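Local atomic coordinates of NADH dehydrogenase, putative (Plasmodium falciparum, PDB entry 5JWC), a protein that probably oxidises NADH through its bound FAD and passes the electrons to ubiquinone, as a type II NADH dehydrogenase of the malaria parasite. Residues S501-H504 with F505-F509; G39-N42 with F43-I47; P178-N182 with E183-K187; L169-L172 with E173-L177. All coordinates share one frame; numbering follows the deposited sequence.

Contact 1: S501-H504 with F505-F509. With TRT (fragment of triton X-100), chain H; TRT (fragment of triton X-100), chain T.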
loop_
_atom_site.group_PDB
_atom_site.type_symbol
_atom_site.label_atom_id
_atom_site.label_comp_id
_atom_site.label_asym_id
_atom_site.label_seq_id
_atom_site.Cartn_x
_atom_site.Cartn_y
_atom_site.Cartn_z
ATOM N N SER A 501 -7.904 5.939 13.333
ATOM C CA SER A 501 -8.084 6.678 12.087
ATOM C C SER A 501 -7.868 8.177 12.293
ATOM O O SER A 501 -7.337 8.854 11.418
ATOM C CB SER A 501 -9.465 6.413 11.514
ATOM O OG SER A 501 -9.553 5.059 11.107
ATOM N N ARG A 502 -8.290 8.687 13.441
ATOM C CA ARG A 502 -8.122 10.102 13.752
ATOM C C ARG A 502 -6.647 10.438 13.918
ATOM O O ARG A 502 -6.185 11.506 13.498
ATOM C CB ARG A 502 -8.892 10.472 15.027
ATOM C CG ARG A 502 -10.392 10.429 14.838
ATOM C CD ARG A 502 -11.160 10.696 16.133
ATOM N NE ARG A 502 -12.594 10.521 15.905
ATOM C CZ ARG A 502 -13.497 10.280 16.854
ATOM N NH1 ARG A 502 -13.134 10.199 18.126
ATOM N NH2 ARG A 502 -14.774 10.140 16.522
ATOM N N PHE A 503 -5.924 9.522 14.558
ATOM C CA PHE A 503 -4.477 9.630 14.698
ATOM C C PHE A 503 -3.845 9.780 13.305
ATOM O O PHE A 503 -3.126 10.739 13.024
ATOM C CB PHE A 503 -3.928 8.385 15.422
ATOM C CG PHE A 503 -2.424 8.335 15.498
ATOM C CD1 PHE A 503 -1.749 9.017 16.486
ATOM C CD2 PHE A 503 -1.689 7.613 14.561
ATOM C CE1 PHE A 503 -0.355 8.975 16.558
ATOM C CE2 PHE A 503 -0.301 7.565 14.629
ATOM C CZ PHE A 503 0.361 8.254 15.629
ATOM N N HIS A 504 -4.177 8.866 12.405
ATOM C CA HIS A 504 -3.632 8.917 11.047
ATOM C C HIS A 504 -4.070 10.163 10.263
ATOM O O HIS A 504 -3.284 10.748 9.508
ATOM C CB HIS A 504 -4.023 7.657 10.285
ATOM C CG HIS A 504 -3.209 6.464 10.664
ATOM N ND1 HIS A 504 -1.949 6.242 10.152
ATOM C CD2 HIS A 504 -3.474 5.420 11.488
ATOM C CE1 HIS A 504 -1.470 5.110 10.651
ATOM N NE2 HIS A 504 -2.375 4.594 11.458
ATOM N N PHE A 505 -5.324 10.558 10.451
ATOM C CA PHE A 505 -5.852 11.778 9.827
ATOM C C PHE A 505 -4.950 12.980 10.151
ATOM O O PHE A 505 -4.542 13.740 9.270
ATOM C CB PHE A 505 -7.273 12.015 10.328
ATOM C CG PHE A 505 -8.034 13.094 9.600
ATOM C CD1 PHE A 505 -8.550 12.875 8.331
ATOM C CD2 PHE A 505 -8.311 14.295 10.224
ATOM C CE1 PHE A 505 -9.301 13.863 7.690
ATOM C CE2 PHE A 505 -9.060 15.285 9.587
ATOM C CZ PHE A 505 -9.554 15.066 8.327
ATOM N N PHE A 506 -4.635 13.134 11.427
ATOM C CA PHE A 506 -3.801 14.236 11.869
ATOM C C PHE A 506 -2.366 14.098 11.329
ATOM O O PHE A 506 -1.783 15.065 10.815
ATOM C CB PHE A 506 -3.820 14.309 13.399
ATOM C CG PHE A 506 -2.952 15.400 13.965
ATOM C CD1 PHE A 506 -3.413 16.694 14.038
ATOM C CD2 PHE A 506 -1.674 15.131 14.418
ATOM C CE1 PHE A 506 -2.620 17.707 14.563
ATOM C CE2 PHE A 506 -0.875 16.143 14.945
ATOM C CZ PHE A 506 -1.352 17.434 15.008
ATOM N N ILE A 507 -1.799 12.897 11.446
ATOM C CA ILE A 507 -0.413 12.660 11.025
ATOM C C ILE A 507 -0.245 12.901 9.526
ATOM O O ILE A 507 0.735 13.515 9.087
ATOM C CB ILE A 507 0.051 11.218 11.349
ATOM C CG1 ILE A 507 0.137 10.994 12.865
ATOM C CG2 ILE A 507 1.395 10.890 10.651
ATOM C CD1 ILE A 507 0.956 12.041 13.607
ATOM N N ASP A 508 -1.210 12.428 8.740
ATOM C CA ASP A 508 -1.144 12.604 7.298
ATOM C C ASP A 508 -1.098 14.074 6.890
ATOM O O ASP A 508 -0.399 14.434 5.942
ATOM C CB ASP A 508 -2.333 11.918 6.615
ATOM C CG ASP A 508 -2.091 10.431 6.386
ATOM O OD1 ASP A 508 -0.984 9.940 6.732
ATOM O OD2 ASP A 508 -2.998 9.756 5.846
ATOM N N PHE A 509 -1.831 14.933 7.593
ATOM C CA PHE A 509 -1.779 16.350 7.241
ATOM C C PHE A 509 -0.442 16.966 7.645
ATOM O O PHE A 509 0.114 17.763 6.894
ATOM C CB PHE A 509 -2.970 17.103 7.844
ATOM C CG PHE A 509 -4.225 16.961 7.020
ATOM C CD1 PHE A 509 -4.249 17.423 5.708
ATOM C CD2 PHE A 509 -5.363 16.356 7.536
ATOM C CE1 PHE A 509 -5.376 17.284 4.925
ATOM C CE2 PHE A 509 -6.487 16.227 6.775
ATOM C CZ PHE A 509 -6.498 16.691 5.457
HETATM C C25 TRT H . -14.152 5.060 20.567
HETATM O O24 TRT H . -14.733 6.212 19.996
HETATM C C23 TRT H . -14.436 6.426 18.613
HETATM C C22 TRT H . -15.714 6.807 17.905
HETATM O O21 TRT H . -16.131 8.172 18.275
HETATM C C20 TRT H . -17.388 8.531 17.730
HETATM C C19 TRT H . -17.910 9.831 18.358
HETATM O O18 TRT H . -16.930 10.885 18.178
HETATM C C17 TRT H . -17.451 12.207 18.282
HETATM C C16 TRT H . -16.350 13.145 18.885
HETATM O O15 TRT H . -15.104 12.851 18.183
HETATM C C12 TRT H . -13.983 13.709 18.471
HETATM C C13 TRT H . -14.006 14.564 19.597
HETATM C C14 TRT H . -12.913 15.389 19.858
HETATM C C11 TRT H . -12.868 13.692 17.629
HETATM C C10 TRT H . -11.764 14.519 17.895
HETATM C C9 TRT H . -11.792 15.363 19.020
HETATM C C6 TRT H . -10.606 16.283 19.302
HETATM C C8 TRT H . -10.005 15.916 20.668
HETATM C C7 TRT H . -9.538 16.059 18.228
HETATM C C5 TRT H . -11.058 17.800 19.383
HETATM C C1 TRT H . -11.767 18.584 18.187
HETATM C C2 TRT H . -10.711 19.347 17.379
HETATM C C4 TRT H . -12.610 17.758 17.208
HETATM C C3 TRT H . -12.717 19.588 18.825
HETATM O O21 TRT T . -7.788 3.776 21.771
HETATM C C20 TRT T . -6.567 3.306 22.311
HETATM C C19 TRT T . -5.738 4.469 22.871
HETATM O O18 TRT T . -5.349 5.394 21.811
HETATM C C17 TRT T . -6.289 6.435 21.586
HETATM C C16 TRT T . -5.552 7.794 21.352
HETATM O O15 TRT T . -6.612 8.769 21.111
HETATM C C12 TRT T . -6.248 9.924 20.339
HETATM C C13 TRT T . -5.661 9.774 19.053
HETATM C C14 TRT T . -5.328 10.906 18.309
HETATM C C11 TRT T . -6.503 11.192 20.864
HETATM C C10 TRT T . -6.163 12.331 20.115
HETATM C C9 TRT T . -5.606 12.180 18.830
HETATM C C6 TRT T . -5.193 13.433 18.073
HETATM C C8 TRT T . -5.257 13.260 16.545
HETATM C C7 TRT T . -6.029 14.649 18.475
HETATM C C5 TRT T . -3.799 13.524 18.806
HETATM C C1 TRT T . -2.342 13.617 18.201
HETATM C C2 TRT T . -2.022 12.850 16.910
HETATM C C4 TRT T . -2.072 15.113 18.044
HETATM C C3 TRT T . -1.416 13.032 19.261
#

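Contact 2: G39-N42 with F43-I47. With FAD (flavin-adenine dinucleotide), chain C.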
loop_
_atom_site.group_PDB
_atom_site.type_symbol
_atom_site.label_atom_id
_atom_site.label_comp_id
_atom_site.label_asym_id
_atom_site.label_seq_id
_atom_site.Cartn_x
_atom_site.Cartn_y
_atom_site.Cartn_z
ATOM N N GLY A 39 -23.671 0.802 6.068
ATOM C CA GLY A 39 -24.778 0.184 6.767
ATOM C C GLY A 39 -24.341 -0.966 7.661
ATOM O O GLY A 39 -24.591 -0.963 8.873
ATOM N N GLY A 40 -23.693 -1.956 7.050
ATOM C CA GLY A 40 -23.336 -3.180 7.748
ATOM C C GLY A 40 -22.435 -2.938 8.939
ATOM O O GLY A 40 -22.714 -3.425 10.034
ATOM N N PHE A 41 -21.361 -2.180 8.729
ATOM C CA PHE A 41 -20.393 -1.893 9.787
ATOM C C PHE A 41 -21.005 -1.065 10.911
ATOM O O PHE A 41 -20.780 -1.353 12.097
ATOM C CB PHE A 41 -19.149 -1.178 9.201
ATOM C CG PHE A 41 -18.023 -0.954 10.196
ATOM C CD1 PHE A 41 -17.484 -2.001 10.910
ATOM C CD2 PHE A 41 -17.514 0.315 10.409
ATOM C CE1 PHE A 41 -16.437 -1.787 11.827
ATOM C CE2 PHE A 41 -16.463 0.540 11.316
ATOM C CZ PHE A 41 -15.927 -0.523 12.021
ATOM N N ASN A 42 -21.774 -0.028 10.589
ATOM C CA ASN A 42 -22.340 0.736 11.698
ATOM C C ASN A 42 -23.409 -0.064 12.450
ATOM O O ASN A 42 -23.610 0.141 13.634
ATOM C CB ASN A 42 -22.888 2.083 11.229
ATOM C CG ASN A 42 -21.778 3.075 10.961
ATOM O OD1 ASN A 42 -21.217 3.644 11.878
ATOM N ND2 ASN A 42 -21.423 3.235 9.705
ATOM N N PHE A 43 -24.067 -0.993 11.781
ATOM C CA PHE A 43 -24.993 -1.869 12.499
ATOM C C PHE A 43 -24.196 -2.702 13.519
ATOM O O PHE A 43 -24.585 -2.837 14.691
ATOM C CB PHE A 43 -25.738 -2.770 11.517
ATOM C CG PHE A 43 -26.842 -3.595 12.157
ATOM C CD1 PHE A 43 -28.167 -3.179 12.085
ATOM C CD2 PHE A 43 -26.551 -4.792 12.803
ATOM C CE1 PHE A 43 -29.208 -3.949 12.656
ATOM C CE2 PHE A 43 -27.565 -5.565 13.386
ATOM C CZ PHE A 43 -28.898 -5.139 13.309
ATOM N N LEU A 44 -23.084 -3.265 13.052
ATOM C CA LEU A 44 -22.185 -4.044 13.894
ATOM C C LEU A 44 -21.682 -3.225 15.084
ATOM O O LEU A 44 -21.602 -3.729 16.203
ATOM C CB LEU A 44 -20.989 -4.560 13.066
ATOM C CG LEU A 44 -20.012 -5.519 13.761
ATOM C CD1 LEU A 44 -20.619 -6.934 13.800
ATOM C CD2 LEU A 44 -18.617 -5.528 13.089
ATOM N N LEU A 45 -21.329 -1.967 14.849
ATOM C CA LEU A 45 -20.806 -1.142 15.918
ATOM C C LEU A 45 -21.813 -0.965 17.048
ATOM O O LEU A 45 -21.413 -0.727 18.173
ATOM C CB LEU A 45 -20.362 0.240 15.421
ATOM C CG LEU A 45 -19.078 0.264 14.577
ATOM C CD1 LEU A 45 -18.722 1.701 14.141
ATOM C CD2 LEU A 45 -17.889 -0.487 15.195
ATOM N N ASN A 46 -23.109 -1.064 16.754
ATOM C CA ASN A 46 -24.131 -0.739 17.761
ATOM C C ASN A 46 -24.991 -1.906 18.271
ATOM O O ASN A 46 -25.654 -1.772 19.298
ATOM C CB ASN A 46 -25.060 0.359 17.214
ATOM C CG ASN A 46 -25.979 0.938 18.279
ATOM O OD1 ASN A 46 -25.521 1.430 19.313
ATOM N ND2 ASN A 46 -27.288 0.911 18.008
ATOM N N ILE A 47 -24.990 -3.031 17.567
ATOM C CA ILE A 47 -25.848 -4.148 17.936
ATOM C C ILE A 47 -25.310 -4.806 19.218
ATOM O O ILE A 47 -24.098 -4.944 19.393
ATOM C CB ILE A 47 -25.954 -5.165 16.790
ATOM C CG1 ILE A 47 -27.045 -6.205 17.081
ATOM C CG2 ILE A 47 -24.583 -5.802 16.472
ATOM C CD1 ILE A 47 -28.447 -5.590 17.248
HETATM P PA FAD C . -21.305 0.150 1.024
HETATM O O1A FAD C . -20.724 0.281 -0.355
HETATM O O2A FAD C . -20.766 1.131 2.004
HETATM O O5B FAD C . -21.107 -1.350 1.574
HETATM C C5B FAD C . -21.562 -2.473 0.854
HETATM C C4B FAD C . -20.850 -3.677 1.448
HETATM O O4B FAD C . -21.449 -4.860 0.959
HETATM C C3B FAD C . -19.375 -3.714 1.041
HETATM O O3B FAD C . -18.614 -4.136 2.153
HETATM C C2B FAD C . -19.326 -4.813 0.002
HETATM O O2B FAD C . -18.070 -5.449 0.003
HETATM C C1B FAD C . -20.419 -5.728 0.542
HETATM N N9A FAD C . -20.996 -6.658 -0.433
HETATM C C8A FAD C . -21.224 -6.450 -1.773
HETATM N N7A FAD C . -21.790 -7.577 -2.272
HETATM C C5A FAD C . -21.925 -8.483 -1.278
HETATM C C6A FAD C . -22.435 -9.772 -1.258
HETATM N N6A FAD C . -22.985 -10.295 -2.353
HETATM N N1A FAD C . -22.452 -10.464 -0.068
HETATM C C2A FAD C . -21.961 -9.878 1.085
HETATM N N3A FAD C . -21.450 -8.594 1.055
HETATM C C4A FAD C . -21.428 -7.916 -0.115
HETATM N N1 FAD C . -22.000 9.602 1.131
HETATM C C2 FAD C . -22.168 10.680 1.956
HETATM O O2 FAD C . -23.152 10.730 2.686
HETATM N N3 FAD C . -21.235 11.703 1.989
HETATM C C4 FAD C . -20.113 11.667 1.204
HETATM O O4 FAD C . -19.293 12.592 1.265
HETATM C C4X FAD C . -19.923 10.571 0.371
HETATM N N5 FAD C . -18.811 10.487 -0.438
HETATM C C5X FAD C . -18.644 9.379 -1.261
HETATM C C6 FAD C . -17.518 9.281 -2.057
HETATM C C7 FAD C . -17.325 8.186 -2.892
HETATM C C7M FAD C . -16.084 8.130 -3.753
HETATM C C8 FAD C . -18.265 7.165 -2.920
HETATM C C8M FAD C . -18.079 5.976 -3.815
HETATM C C9 FAD C . -19.402 7.260 -2.114
HETATM C C9A FAD C . -19.590 8.359 -1.280
HETATM N N10 FAD C . -20.710 8.457 -0.473
HETATM C C10 FAD C . -20.871 9.543 0.346
HETATM C "C1'" FAD C . -21.784 7.409 -0.503
HETATM C "C2'" FAD C . -21.605 6.259 0.454
HETATM O "O2'" FAD C . -20.362 5.660 0.216
HETATM C "C3'" FAD C . -22.681 5.236 0.134
HETATM O "O3'" FAD C . -23.960 5.827 0.157
HETATM C "C4'" FAD C . -22.565 4.146 1.185
HETATM O "O4'" FAD C . -21.410 3.416 0.865
HETATM C "C5'" FAD C . -23.777 3.229 1.226
HETATM O "O5'" FAD C . -23.577 2.319 2.287
HETATM P P FAD C . -23.924 0.760 2.076
HETATM O O1P FAD C . -23.720 0.029 3.383
HETATM O O2P FAD C . -25.321 0.699 1.523
HETATM O O3P FAD C . -22.911 0.266 0.911
#

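Contact 3: P178-N182 with E183-K187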
loop_
_atom_site.group_PDB
_atom_site.type_symbol
_atom_site.label_atom_id
_atom_site.label_comp_id
_atom_site.label_asym_id
_atom_site.label_seq_id
_atom_site.Cartn_x
_atom_site.Cartn_y
_atom_site.Cartn_z
ATOM N N PRO A 178 13.014 9.750 -23.249
ATOM C CA PRO A 178 13.393 10.572 -24.413
ATOM C C PRO A 178 12.705 10.148 -25.717
ATOM O O PRO A 178 12.707 10.893 -26.703
ATOM C CB PRO A 178 14.910 10.360 -24.501
ATOM C CG PRO A 178 15.129 8.984 -23.938
ATOM C CD PRO A 178 14.099 8.835 -22.834
ATOM N N ASN A 179 12.112 8.962 -25.704
ATOM C CA ASN A 179 11.523 8.348 -26.885
ATOM C C ASN A 179 10.065 8.727 -27.199
ATOM O O ASN A 179 9.342 7.935 -27.802
ATOM C CB ASN A 179 11.622 6.816 -26.751
ATOM C CG ASN A 179 10.908 6.271 -25.488
ATOM O OD1 ASN A 179 10.020 6.913 -24.924
ATOM N ND2 ASN A 179 11.291 5.069 -25.066
ATOM N N ILE A 180 9.659 9.941 -26.817
ATOM C CA ILE A 180 8.261 10.374 -26.929
ATOM C C ILE A 180 8.156 11.862 -27.286
ATOM O O ILE A 180 8.816 12.699 -26.675
ATOM C CB ILE A 180 7.493 10.075 -25.609
ATOM C CG1 ILE A 180 7.151 8.583 -25.525
ATOM C CG2 ILE A 180 6.213 10.893 -25.513
ATOM C CD1 ILE A 180 6.986 8.048 -24.108
ATOM N N SER A 181 7.336 12.187 -28.286
ATOM C CA SER A 181 7.179 13.571 -28.733
ATOM C C SER A 181 6.284 14.380 -27.814
ATOM O O SER A 181 5.537 13.826 -27.008
ATOM C CB SER A 181 6.590 13.619 -30.140
ATOM O OG SER A 181 5.277 13.080 -30.137
ATOM N N ASN A 182 6.356 15.697 -27.961
ATOM C CA ASN A 182 5.521 16.611 -27.199
ATOM C C ASN A 182 4.027 16.389 -27.457
ATOM O O ASN A 182 3.202 16.450 -26.536
ATOM C CB ASN A 182 5.910 18.051 -27.529
ATOM C CG ASN A 182 7.253 18.431 -26.953
ATOM O OD1 ASN A 182 7.988 17.578 -26.442
ATOM N ND2 ASN A 182 7.581 19.717 -27.011
ATOM N N GLU A 183 3.682 16.097 -28.705
ATOM C CA GLU A 183 2.289 15.855 -29.041
ATOM C C GLU A 183 1.786 14.587 -28.353
ATOM O O GLU A 183 0.643 14.529 -27.902
ATOM C CB GLU A 183 2.100 15.762 -30.556
ATOM C CG GLU A 183 0.791 16.391 -31.027
ATOM C CD GLU A 183 0.609 17.823 -30.502
ATOM O OE1 GLU A 183 1.526 18.658 -30.700
ATOM O OE2 GLU A 183 -0.445 18.107 -29.885
ATOM N N GLU A 184 2.622 13.558 -28.293
ATOM C CA GLU A 184 2.208 12.323 -27.640
ATOM C C GLU A 184 2.057 12.544 -26.139
ATOM O O GLU A 184 1.196 11.939 -25.507
ATOM C CB GLU A 184 3.206 11.185 -27.883
ATOM C CG GLU A 184 3.362 10.754 -29.333
ATOM C CD GLU A 184 4.654 9.960 -29.566
ATOM O OE1 GLU A 184 5.767 10.527 -29.415
ATOM O OE2 GLU A 184 4.553 8.751 -29.871
ATOM N N LYS A 185 2.900 13.416 -25.591
ATOM C CA LYS A 185 2.860 13.759 -24.175
ATOM C C LYS A 185 1.556 14.470 -23.817
ATOM O O LYS A 185 0.919 14.138 -22.811
ATOM C CB LYS A 185 4.052 14.645 -23.791
ATOM C CG LYS A 185 5.418 13.959 -23.786
ATOM C CD LYS A 185 6.485 14.899 -23.222
ATOM C CE LYS A 185 7.884 14.531 -23.708
ATOM N NZ LYS A 185 8.961 15.365 -23.096
ATOM N N LYS A 186 1.168 15.455 -24.629
ATOM C CA LYS A 186 -0.053 16.213 -24.368
ATOM C C LYS A 186 -1.253 15.276 -24.344
ATOM O O LYS A 186 -2.166 15.462 -23.560
ATOM C CB LYS A 186 -0.281 17.301 -25.416
ATOM C CG LYS A 186 0.723 18.429 -25.399
ATOM C CD LYS A 186 0.349 19.468 -26.466
ATOM C CE LYS A 186 1.488 20.429 -26.765
ATOM N NZ LYS A 186 1.180 21.293 -27.950
ATOM N N LYS A 187 -1.237 14.267 -25.203
ATOM C CA LYS A 187 -2.317 13.295 -25.233
ATOM C C LYS A 187 -2.283 12.386 -24.012
ATOM O O LYS A 187 -3.315 12.128 -23.392
ATOM C CB LYS A 187 -2.254 12.455 -26.505
ATOM C CG LYS A 187 -2.465 13.252 -27.792
ATOM C CD LYS A 187 -2.761 12.304 -28.945
ATOM C CE LYS A 187 -2.686 13.006 -30.294
ATOM N NZ LYS A 187 -2.910 12.040 -31.416
#

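Contact 4: L169-L172 with E173-L177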
loop_
_atom_site.group_PDB
_atom_site.type_symbol
_atom_site.label_atom_id
_atom_site.label_comp_id
_atom_site.label_asym_id
_atom_site.label_seq_id
_atom_site.Cartn_x
_atom_site.Cartn_y
_atom_site.Cartn_z
ATOM N N LEU A 169 0.839 8.105 -11.803
ATOM C CA LEU A 169 2.268 8.116 -11.533
ATOM C C LEU A 169 3.039 7.402 -12.647
ATOM O O LEU A 169 4.116 7.856 -13.022
ATOM C CB LEU A 169 2.570 7.487 -10.161
ATOM C CG LEU A 169 1.962 8.293 -9.000
ATOM C CD1 LEU A 169 2.201 7.647 -7.630
ATOM C CD2 LEU A 169 2.481 9.742 -9.009
ATOM N N ASP A 170 2.499 6.299 -13.166
ATOM C CA ASP A 170 3.154 5.563 -14.249
ATOM C C ASP A 170 3.284 6.443 -15.499
ATOM O O ASP A 170 4.279 6.369 -16.218
ATOM C CB ASP A 170 2.367 4.296 -14.633
ATOM C CG ASP A 170 2.503 3.172 -13.626
ATOM O OD1 ASP A 170 1.620 2.286 -13.643
ATOM O OD2 ASP A 170 3.463 3.180 -12.826
ATOM N N ILE A 171 2.250 7.232 -15.776
ATOM C CA ILE A 171 2.224 8.053 -16.985
ATOM C C ILE A 171 3.271 9.142 -16.888
ATOM O O ILE A 171 3.940 9.445 -17.875
ATOM C CB ILE A 171 0.833 8.700 -17.241
ATOM C CG1 ILE A 171 -0.200 7.636 -17.617
ATOM C CG2 ILE A 171 0.921 9.734 -18.382
ATOM C CD1 ILE A 171 -1.653 8.123 -17.488
ATOM N N LEU A 172 3.425 9.724 -15.706
ATOM C CA LEU A 172 4.440 10.759 -15.503
ATOM C C LEU A 172 5.841 10.233 -15.815
ATOM O O LEU A 172 6.644 10.921 -16.455
ATOM C CB LEU A 172 4.417 11.291 -14.072
ATOM C CG LEU A 172 3.165 12.004 -13.564
ATOM C CD1 LEU A 172 3.382 12.353 -12.075
ATOM C CD2 LEU A 172 2.911 13.260 -14.408
ATOM N N GLU A 173 6.146 9.023 -15.346
ATOM C CA GLU A 173 7.469 8.444 -15.606
ATOM C C GLU A 173 7.635 8.125 -17.095
ATOM O O GLU A 173 8.675 8.407 -17.683
ATOM C CB GLU A 173 7.708 7.194 -14.756
ATOM C CG GLU A 173 8.074 7.509 -13.288
ATOM C CD GLU A 173 9.353 8.344 -13.121
ATOM O OE1 GLU A 173 9.505 9.002 -12.059
ATOM O OE2 GLU A 173 10.212 8.359 -14.036
ATOM N N LYS A 174 6.598 7.566 -17.708
ATOM C CA LYS A 174 6.653 7.232 -19.123
ATOM C C LYS A 174 6.938 8.464 -19.983
ATOM O O LYS A 174 7.721 8.395 -20.934
ATOM C CB LYS A 174 5.347 6.571 -19.554
ATOM C CG LYS A 174 5.287 6.223 -21.021
ATOM C CD LYS A 174 3.947 5.599 -21.377
ATOM C CE LYS A 174 3.887 5.222 -22.861
ATOM N NZ LYS A 174 2.638 4.484 -23.219
ATOM N N CYS A 175 6.342 9.599 -19.624
ATOM C CA CYS A 175 6.508 10.837 -20.390
ATOM C C CYS A 175 7.803 11.591 -20.109
ATOM O O CYS A 175 8.057 12.626 -20.716
ATOM C CB CYS A 175 5.332 11.787 -20.125
ATOM S SG CYS A 175 3.804 11.176 -20.826
ATOM N N THR A 176 8.616 11.082 -19.190
ATOM C CA THR A 176 9.917 11.675 -18.921
ATOM C C THR A 176 10.984 10.997 -19.814
ATOM O O THR A 176 12.102 11.479 -19.927
ATOM C CB THR A 176 10.258 11.562 -17.408
ATOM O OG1 THR A 176 9.282 12.312 -16.668
ATOM C CG2 THR A 176 11.627 12.145 -17.082
ATOM N N LEU A 177 10.618 9.897 -20.466
ATOM C CA LEU A 177 11.539 9.186 -21.359
ATOM C C LEU A 177 11.826 9.962 -22.653
ATOM O O LEU A 177 10.991 10.740 -23.108
ATOM C CB LEU A 177 10.989 7.812 -21.689
ATOM C CG LEU A 177 10.741 6.951 -20.449
ATOM C CD1 LEU A 177 10.234 5.565 -20.856
ATOM C CD2 LEU A 177 12.010 6.862 -19.588
#

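Contact 1: S501-H504 with F505-F509
Phe505, Phe506, Ile507 and Asp508 each give their backbone N-H to the carbonyl four residues back, from Ser501 to His504, the regular i to i+4 bonding of helix 499-515; Ile507 N lies 3.0 Å from Phe503 O. One turn apart on the same face, Ile507 lays CG1 over the Phe503 ring in a CH-pi contact, 4.0 Å from the ring centroid and 16° off its normal. The ring reaches this place because Phe503 CG stands anti to the backbone N (chi1 174°). The helix belongs to the C-terminal region of type II NADH dehydrogenases, and here it meets the second subunit: Phe503 and Ile507 pack on Ile507 and Phe503 of that chain. Triton fragments also lie against this helix. Arg502 NH2 bonds two ether oxygens of one fragment, O18 at 2.8 Å and O21 at 3.0 Å, and the fragment's O15 lies over a guanidinium face. A second fragment, which also touches Phe503, sets its methyl C4 over one face of the Phe506 ring, with C2 3.4 Å from Phe506 CD2.

Contact 2: G39-N42 with F43-I47
Leu45 sits over the Phe41 ring, its CG 4.2 Å from the ring centroid and only 12° off the normal, so the branch point of the leucine lies above the middle of the face. From there the two methyls spread over neighbouring parts of the ring: CD2 comes to 3.7 Å from Phe41 CZ, while CD1 is 3.8 Å from Phe41 CE2. With Phe41 CG anti to the backbone N (chi1 -174°), the ring extends along the helix beneath the leucine one turn on. Leu44 CD2 meets the same ring obliquely, 4.3 Å from Phe41 CD1. The backbone fixes this spacing, since Leu45 N donates to Phe41 O at 2.9 Å and the preceding turn is closed by the bonds of Phe43 and Leu44 to Gly39 and Gly40. This is the first helix of a Rossmann-type beta-alpha-beta unit, following the glycine-rich turn after strand 30-34. At its N-terminal end Gly39 N points at the FAD pyrophosphate, bonding O1P at 2.8 Å with an N-H...O angle of 163°. Further out, Phe63 stacks on Phe41 and Phe89 meets it edge-to-face, while Leu44 packs on Val54 and Leu56 of strand 53-57. Asn42 ND2 turns back to Trp38 O, and Asn46 ND2 reaches Ser435 of helix 424-440.

Contact 3: P178-N182 with E183-K187
Ile180, in the conformer described here, one of two, appears to lay its CG2 methyl against the aliphatic parts of two helix residues, 3.6 Å from Lys185 CG and 3.8 Å from Glu184 CB, on the first turn of helix 182-188. Just before it, Asn179 ND2 bonds Asp119 of the second subunit. Next in the chain, Ser181 carries most of the polar contact. Its OG lies between the backbone N and the carbonyl carbon (chi1 64°), where it can accept from Glu184 N at 3.3 Å; in return, Ser181 N donates to Glu184 OE1 in a nearly straight bond of 169°, unusually short at 2.5 Å and doubtful in its exact length. The two reciprocal bonds make a capping box, with Ser181 as the N-cap. Ser181 OG also donates to Glu184 OE1 at 2.7 Å, arriving on the anti side and 29° out of the carboxylate plane, whereas the backbone N-H meets that oxygen nearly along its C-O axis. Two donors thus fix one carboxylate oxygen, and the negative charge lies at the helix N-terminus, where the helix dipole would probably stabilise it. Ser181 O accepts from Lys185 N at 3.0 Å, beginning the regular helical bonding that Asn182 O continues with Lys186 N. The extended Lys185 chain leads back along the loop, bringing CE 3.6 Å from Ile180 O. Asn182, Lys185 and Lys186 also rest on Phe225.

Contact 4: L169-L172 with E173-L177
Cys175 and Ile171 lie one turn apart on the same side of the chain, with the sulfur SG 4.0 Å from the isoleucine branch methyl CG2. Cys175 SG stands anti to its own carbonyl carbon (chi1 -69°), which turns it back along the helix toward Ile171, and Ile171 CG2 faces it from the preceding turn. Their backbones are tied by Cys175 N to Ile171 O at 3.0 Å. Thr176 is turned back in a similar way, but with a polar atom: its OG1 donates to Leu172 O at 3.0 Å, coming in 25° from the carbonyl plane, so the hydroxyl serves a carbonyl at the end of the helix. Earlier turns are bonded regularly, Lys174 N to Asp170 O at 3.0 Å and Glu173 N to Leu169 O at 3.3 Å. Glu173 and Lys174 lead off the helix instead, whereas Asp170 pairs with Lys166. Glu173 OE1 takes a hydrogen bond from Tyr219 and a salt bridge from Arg87 of the second subunit; the extended Lys174 chain carries NZ to Glu121 of that same subunit. On the apolar side, Leu172 and Cys175 pack on Ile222, and Leu169 on Phe210. The chain then leaves through a type I beta turn from Lys174 to Leu177, with Leu177 N 3.3 Å from Lys174 O: a helix C-terminus where a threonine hydroxyl takes up Leu172 O, while turn amides take Glu173 O and Lys174 O.

In the fold
Contacts 1, 2 and 4 are largely buried, whereas contact 3 lies on the surface. Contacts 3 and 4 are neighbours, their centres about 10 Å apart: contact 4 closes helix 158-174 and contact 3 opens helix 182-188, and Lys185 CE packs 3.6 Å from Cys175 O between them. Their chemistry suits helix ends, with hydroxyls and a carboxylate bonded to backbone groups. Contact 1 lies within a helix and contact 2 spans nearly the whole of a short one; both set an aliphatic side chain over a phenylalanine face one turn away. Contact 2 belongs to the FAD-binding unit, while contact 1 meets detergent. Contacts 1, 3 and 4 all touch the second subunit; contact 2 does not.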